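Local coordinates for Poly(Beta-D-mannuronate) lyase (Pseudopedobacter saltans, PDB 7O79), which probably cleaves alginate at its mannuronate residues by beta-elimination, as a polysaccharide lyase of family PL6 with a right-handed parallel beta-helix fold, at residues Leu326-Ala331 and Ile362-Gly367; Gly332-Gly337 and Ala370-Ser375. All blocks are in the same frame, centred on the assembly; numbering follows the deposited sequence.

Contact 1 (Leu326-Ala331 and Ile362-Gly367); sequences LNVGGA and ISTKSG
V328 and T364 form a parallel beta bridge between two successive coils of the beta-helix, where the chain turns a corner at N327. The backbone bonds come first. V328 N donates to S363 O at 3.3 Å, long but nearly straight at 171°. V328 O then accepts from K365 N at 2.9 Å. The CA of T364 also approaches V328 O in a CA-H...O contact.

Two side chains add polar bonds to the main chain of N327. S363 OG accepts the N-H of N327 at 2.8 Å. Its chi1 of 86° puts OG between the backbone N and the carbonyl carbon, on the side of the 326-331 segment. The same OG is hydrogen-bonded to N400 OD1. K365 reaches to the corner residue, and its NZ donates to N327 O at 2.8 Å. Its chain is extended to CE and bends at chi4 (82°), which brings NZ to that oxygen. NZ also bonds N251. The N327 amide lies across the lysine chain, with OD1 3.3 Å from K365 CG. That amide is held by D274 and N400.

Van der Waals contacts are few. L326 CD2 rests against S363 OG and CB. V328 CG2 meets T364 CG2 at 3.9 Å. Beyond the bridge, water 1 accepts from S366 N and sits within hydrogen-bonding distance of G330 O, each at 3.1 Å.

Contact 2 (Gly332-Gly337 and Ala370-Ser375); sequences GINIGG and AIQATS
N334 and Q372 both carry CG anti to the backbone N (chi1 -179° and 169°), and their side chains lie side by side, pointing the same way. They sit on neighbouring parallel strands of the beta-helix. Their amide planes are 62° apart, so the two groups are not stacked flat. N334 OD1 and Q372 NE2 are 3.5 Å apart, and water 2 joins them. It donates to N334 OD1, accepts from Q372 NE2 and donates to T374 OG1 at 2.7 Å. One water thus ties three side chains together. N334 ND2 has a weak hydrogen bond to D278.

The strands pair in register, I333 with I371, N334 with Q372 and I335 with A373. Four backbone bonds run between them: I333 N to A370 O, Q372 N to I333 O, I335 N to Q372 O and T374 N to I335 O. Those to I333 O and I335 O are each accompanied by a CA-H...O contact, from I371 and A373.

The isoleucines and A373 occupy the other face. I335 CD1 touches I371 CG2 at 3.7 Å, and I335 CB lies 4.2 Å from A373 CB. I335 also packs on I357 and L392.

G336 has a positive phi, where a CB would press on the carbonyl oxygen before it and clash with T374 CB. The threonine closes the contact: its OG1 donates to G336 O at 2.7 Å, from above the carbonyl plane.

In the fold
The two contacts have centres about 12 Å apart and join the same pair of successive coils. Their segments alternate along the chain: 326-331 runs straight into 332-337, and 362-367 is followed closely by 370-375. Contact 1 lies where strands 319-328 and 356-364 end. Contact 2 pairs the next strands, 333-337 and 371-373, on another face of the beta-helix. Strand 371-373 is the outermost of its sheet within the chain, so contact 2 lies near the C-terminal end of the solenoid. I362 bridges the contacts: its CG2 packs on A370 CB and G332 CA, and its CD1 on I371 CG1. The same two coils are bridged twice, at V328 and T364 and again along 333-335 and 371-373.

Contact 1 (Leu326-Ala331 and Ile362-Gly367)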
ATOM      1  N   LEU A 326      15.137  14.471   4.420  1.00 21.53           N
ATOM      2  CA  LEU A 326      16.537  14.879   4.354  1.00 24.05           C
ATOM      3  C   LEU A 326      17.229  14.339   3.114  1.00 23.00           C
ATOM      4  O   LEU A 326      17.013  13.191   2.720  1.00 22.68           O
ATOM      5  CB  LEU A 326      17.305  14.444   5.605  1.00 23.56           C
ATOM      6  CG  LEU A 326      16.866  15.148   6.894  1.00 25.81           C
ATOM      7  CD1 LEU A 326      17.373  14.380   8.123  1.00 31.84           C
ATOM      8  CD2 LEU A 326      17.312  16.587   6.914  1.00 25.09           C
ATOM      9  N   ASN A 327      18.070  15.178   2.504  1.00 22.26           N
ATOM     10  CA  ASN A 327      18.939  14.736   1.403  1.00 22.08           C
ATOM     11  C   ASN A 327      18.115  14.195   0.236  1.00 22.10           C
ATOM     12  O   ASN A 327      18.477  13.203  -0.395  1.00 23.68           O
ATOM     13  CB  ASN A 327      19.961  13.704   1.901  1.00 25.00           C
ATOM     14  CG  ASN A 327      21.063  13.395   0.885  1.00 26.19           C
ATOM     15  OD1 ASN A 327      21.505  14.261   0.117  1.00 26.01           O
ATOM     16  ND2 ASN A 327      21.522  12.153   0.898  1.00 23.73           N
ATOM     17  N   VAL A 328      16.980  14.859  -0.063  1.00 23.08           N
ATOM     18  CA  VAL A 328      16.112  14.408  -1.154  1.00 25.68           C
ATOM     19  C   VAL A 328      16.600  15.010  -2.463  1.00 25.80           C
ATOM     20  O   VAL A 328      17.083  16.148  -2.506  1.00 26.18           O
ATOM     21  CB  VAL A 328      14.626  14.754  -0.888  1.00 24.81           C
ATOM     22  CG1 VAL A 328      14.160  14.064   0.373  1.00 26.18           C
ATOM     23  CG2 VAL A 328      14.383  16.244  -0.785  1.00 22.93           C
ATOM     24  N   GLY A 329      16.481  14.238  -3.546  1.00 26.30           N
ATOM     25  CA  GLY A 329      16.930  14.718  -4.838  1.00 25.71           C
ATOM     26  C   GLY A 329      15.981  15.649  -5.548  1.00 26.96           C
ATOM     27  O   GLY A 329      16.386  16.303  -6.517  1.00 28.96           O
ATOM     28  N   GLY A 330      14.728  15.723  -5.102  1.00 26.92           N
ATOM     29  CA  GLY A 330      13.756  16.631  -5.682  1.00 24.13           C
ATOM     30  C   GLY A 330      13.416  17.741  -4.712  1.00 26.02           C
ATOM     31  O   GLY A 330      14.303  18.233  -4.006  1.00 28.53           O
ATOM     32  N   ALA A 331      12.150  18.151  -4.659  1.00 25.24           N
ATOM     33  CA  ALA A 331      11.730  19.150  -3.692  1.00 23.36           C
ATOM     34  C   ALA A 331      11.464  18.478  -2.348  1.00 24.22           C
ATOM     35  O   ALA A 331      11.147  17.294  -2.280  1.00 25.80           O
ATOM     36  CB  ALA A 331      10.471  19.882  -4.185  1.00 24.49           C
ATOM     37  N   ILE A 362      13.683  19.643   6.639  1.00 22.03           N
ATOM     38  CA  ILE A 362      13.927  19.431   5.213  1.00 19.99           C
ATOM     39  C   ILE A 362      15.375  19.756   4.854  1.00 21.93           C
ATOM     40  O   ILE A 362      15.940  20.758   5.314  1.00 24.96           O
ATOM     41  CB  ILE A 362      13.000  20.284   4.318  1.00 23.29           C
ATOM     42  CG1 ILE A 362      11.520  20.147   4.692  1.00 24.72           C
ATOM     43  CG2 ILE A 362      13.192  19.934   2.850  1.00 20.72           C
ATOM     44  CD1 ILE A 362      10.746  21.441   4.491  1.00 22.91           C
ATOM     45  N   SER A 363      15.954  18.932   3.984  1.00 21.83           N
ATOM     46  CA  SER A 363      17.139  19.309   3.224  1.00 24.19           C
ATOM     47  C   SER A 363      17.062  18.637   1.861  1.00 22.83           C
ATOM     48  O   SER A 363      16.486  17.556   1.725  1.00 23.35           O
ATOM     49  CB  SER A 363      18.428  18.946   3.982  1.00 22.86           C
ATOM     50  OG  SER A 363      18.826  17.607   3.738  1.00 26.59           O
ATOM     51  N   THR A 364      17.593  19.328   0.837  1.00 18.29           N
ATOM     52  CA  THR A 364      17.569  18.883  -0.546  1.00 23.32           C
ATOM     53  C   THR A 364      18.991  18.875  -1.089  1.00 23.63           C
ATOM     54  O   THR A 364      19.830  19.673  -0.666  1.00 23.84           O
ATOM     55  CB  THR A 364      16.671  19.781  -1.455  1.00 22.18           C
ATOM     56  OG1 THR A 364      17.310  21.051  -1.702  1.00 24.56           O
ATOM     57  CG2 THR A 364      15.280  20.005  -0.855  1.00 21.14           C
ATOM     58  N   LYS A 365      19.244  17.970  -2.037  1.00 22.95           N
ATOM     59  CA  LYS A 365      20.575  17.850  -2.633  1.00 25.94           C
ATOM     60  C   LYS A 365      20.987  19.120  -3.373  1.00 27.10           C
ATOM     61  O   LYS A 365      22.165  19.499  -3.371  1.00 28.49           O
ATOM     62  CB  LYS A 365      20.620  16.657  -3.588  1.00 24.87           C
ATOM     63  CG  LYS A 365      20.587  15.307  -2.902  1.00 26.19           C
ATOM     64  CD  LYS A 365      20.685  14.177  -3.912  1.00 30.57           C
ATOM     65  CE  LYS A 365      20.891  12.817  -3.231  1.00 28.82           C
ATOM     66  NZ  LYS A 365      19.603  12.226  -2.751  1.00 27.83           N
ATOM     67  N   SER A 366      20.039  19.770  -4.041  1.00 25.45           N
ATOM     68  CA  SER A 366      20.302  21.003  -4.776  1.00 24.22           C
ATOM     69  C   SER A 366      20.472  22.217  -3.869  1.00 27.48           C
ATOM     70  O   SER A 366      21.008  23.238  -4.312  1.00 26.93           O
ATOM     71  CB  SER A 366      19.143  21.278  -5.731  1.00 22.05           C
ATOM     72  OG  SER A 366      17.971  21.571  -4.986  1.00 25.81           O
ATOM     73  N   GLY A 367      20.014  22.142  -2.622  1.00 24.50           N
ATOM     74  CA  GLY A 367      19.941  23.337  -1.799  1.00 23.16           C
ATOM     75  C   GLY A 367      18.896  24.336  -2.251  1.00 25.15           C
ATOM     76  O   GLY A 367      18.971  25.512  -1.879  1.00 25.31           O
TER
HETATM   77  O   HOH W   1      17.287  18.472  -4.678  1.00 29.30           O

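Contact 2 (Gly332-Gly337 and Ala370-Ser375)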
ATOM      1  N   GLY A 332      11.611  19.236  -1.268  1.00 22.82           N
ATOM      2  CA  GLY A 332      11.300  18.658   0.028  1.00 21.43           C
ATOM      3  C   GLY A 332       9.807  18.429   0.160  1.00 25.09           C
ATOM      4  O   GLY A 332       9.330  17.303   0.356  1.00 24.12           O
ATOM      5  N   ILE A 333       9.053  19.514   0.058  1.00 21.98           N
ATOM      6  CA  ILE A 333       7.603  19.462   0.031  1.00 23.08           C
ATOM      7  C   ILE A 333       7.158  20.182  -1.230  1.00 25.17           C
ATOM      8  O   ILE A 333       7.505  21.353  -1.436  1.00 24.15           O
ATOM      9  CB  ILE A 333       6.972  20.083   1.286  1.00 24.02           C
ATOM     10  CG1 ILE A 333       7.530  19.381   2.538  1.00 22.53           C
ATOM     11  CG2 ILE A 333       5.438  19.997   1.213  1.00 23.65           C
ATOM     12  CD1 ILE A 333       6.960  19.855   3.885  1.00 18.10           C
ATOM     13  N   ASN A 334       6.439  19.469  -2.088  1.00 20.12           N
ATOM     14  CA  ASN A 334       5.930  20.013  -3.340  1.00 21.39           C
ATOM     15  C   ASN A 334       4.436  20.264  -3.136  1.00 24.54           C
ATOM     16  O   ASN A 334       3.636  19.325  -3.124  1.00 20.24           O
ATOM     17  CB  ASN A 334       6.230  19.041  -4.475  1.00 23.02           C
ATOM     18  CG  ASN A 334       5.753  19.536  -5.838  1.00 28.14           C
ATOM     19  OD1 ASN A 334       5.330  20.671  -5.996  1.00 30.95           O
ATOM     20  ND2 ASN A 334       5.849  18.678  -6.828  1.00 29.56           N
ATOM     21  N   ILE A 335       4.073  21.526  -2.904  1.00 23.43           N
ATOM     22  CA  ILE A 335       2.682  21.930  -2.705  1.00 22.61           C
ATOM     23  C   ILE A 335       2.129  22.277  -4.084  1.00 26.85           C
ATOM     24  O   ILE A 335       2.331  23.382  -4.592  1.00 24.10           O
ATOM     25  CB  ILE A 335       2.556  23.097  -1.725  1.00 24.90           C
ATOM     26  CG1 ILE A 335       3.368  22.826  -0.448  1.00 26.97           C
ATOM     27  CG2 ILE A 335       1.092  23.352  -1.352  1.00 25.54           C
ATOM     28  CD1 ILE A 335       3.436  24.018   0.493  1.00 24.47           C
ATOM     29  N   GLY A 336       1.468  21.307  -4.717  1.00 20.55           N
ATOM     30  CA  GLY A 336       0.901  21.544  -6.027  1.00 25.14           C
ATOM     31  C   GLY A 336       1.595  20.796  -7.149  1.00 22.55           C
ATOM     32  O   GLY A 336       1.854  21.372  -8.205  1.00 25.76           O
ATOM     33  N   GLY A 337       1.897  19.514  -6.947  1.00 24.68           N
ATOM     34  CA  GLY A 337       2.472  18.727  -8.019  1.00 24.17           C
ATOM     35  C   GLY A 337       1.502  18.569  -9.177  1.00 25.39           C
ATOM     36  O   GLY A 337       0.288  18.658  -9.009  1.00 21.00           O
ATOM     37  N   ALA A 370      13.284  23.356  -0.949  1.00 21.94           N
ATOM     38  CA  ALA A 370      12.852  22.654   0.259  1.00 26.03           C
ATOM     39  C   ALA A 370      11.330  22.659   0.369  1.00 24.17           C
ATOM     40  O   ALA A 370      10.703  21.629   0.649  1.00 23.46           O
ATOM     41  CB  ALA A 370      13.476  23.291   1.500  1.00 23.07           C
ATOM     42  N   ILE A 371      10.718  23.817   0.171  1.00 25.57           N
ATOM     43  CA  ILE A 371       9.281  23.917  -0.026  1.00 26.34           C
ATOM     44  C   ILE A 371       9.061  24.587  -1.371  1.00 28.15           C
ATOM     45  O   ILE A 371       9.625  25.653  -1.646  1.00 30.59           O
ATOM     46  CB  ILE A 371       8.592  24.686   1.115  1.00 30.64           C
ATOM     47  CG1 ILE A 371       8.907  23.999   2.443  1.00 29.94           C
ATOM     48  CG2 ILE A 371       7.095  24.732   0.891  1.00 31.10           C
ATOM     49  CD1 ILE A 371       8.112  24.500   3.573  1.00 32.07           C
ATOM     50  N   GLN A 372       8.301  23.925  -2.224  1.00 26.88           N
ATOM     51  CA  GLN A 372       8.039  24.373  -3.581  1.00 30.43           C
ATOM     52  C   GLN A 372       6.527  24.439  -3.722  1.00 30.87           C
ATOM     53  O   GLN A 372       5.863  23.401  -3.672  1.00 32.93           O
ATOM     54  CB  GLN A 372       8.647  23.393  -4.573  1.00 29.30           C
ATOM     55  CG  GLN A 372       8.253  23.582  -6.004  1.00 34.12           C
ATOM     56  CD  GLN A 372       8.923  22.562  -6.884  1.00 39.33           C
ATOM     57  OE1 GLN A 372      10.149  22.386  -6.841  1.00 44.98           O
ATOM     58  NE2 GLN A 372       8.123  21.853  -7.676  1.00 45.82           N
ATOM     59  N   ALA A 373       5.976  25.643  -3.880  1.00 26.07           N
ATOM     60  CA  ALA A 373       4.533  25.823  -4.017  1.00 31.11           C
ATOM     61  C   ALA A 373       4.210  26.324  -5.418  1.00 32.15           C
ATOM     62  O   ALA A 373       4.668  27.399  -5.820  1.00 32.90           O
ATOM     63  CB  ALA A 373       3.997  26.787  -2.964  1.00 28.80           C
ATOM     64  N   THR A 374       3.424  25.552  -6.161  1.00 28.04           N
ATOM     65  CA  THR A 374       3.046  25.985  -7.499  1.00 31.97           C
ATOM     66  C   THR A 374       2.204  27.257  -7.418  1.00 34.40           C
ATOM     67  O   THR A 374       1.289  27.367  -6.594  1.00 32.44           O
ATOM     68  CB  THR A 374       2.290  24.875  -8.221  1.00 31.66           C
ATOM     69  OG1 THR A 374       3.163  23.759  -8.398  1.00 30.37           O
ATOM     70  CG2 THR A 374       1.841  25.338  -9.590  1.00 30.63           C
ATOM     71  N   SER A 375       2.557  28.247  -8.243  1.00 32.70           N
ATOM     72  CA  SER A 375       1.728  29.434  -8.209  1.00 37.27           C
ATOM     73  C   SER A 375       0.710  29.397  -9.345  1.00 38.58           C
ATOM     74  O   SER A 375       0.953  28.780 -10.387  1.00 35.00           O
ATOM     75  CB  SER A 375       2.601  30.692  -8.307  1.00 39.80           C
ATOM     76  OG  SER A 375       3.020  30.908  -9.640  1.00 46.91           O
TER
HETATM   77  O   HOH W   2       5.488  22.501  -8.123  1.00 39.92           O
HETATM   78  O   HOH W   3       0.581  25.536  -4.511  1.00 28.71           O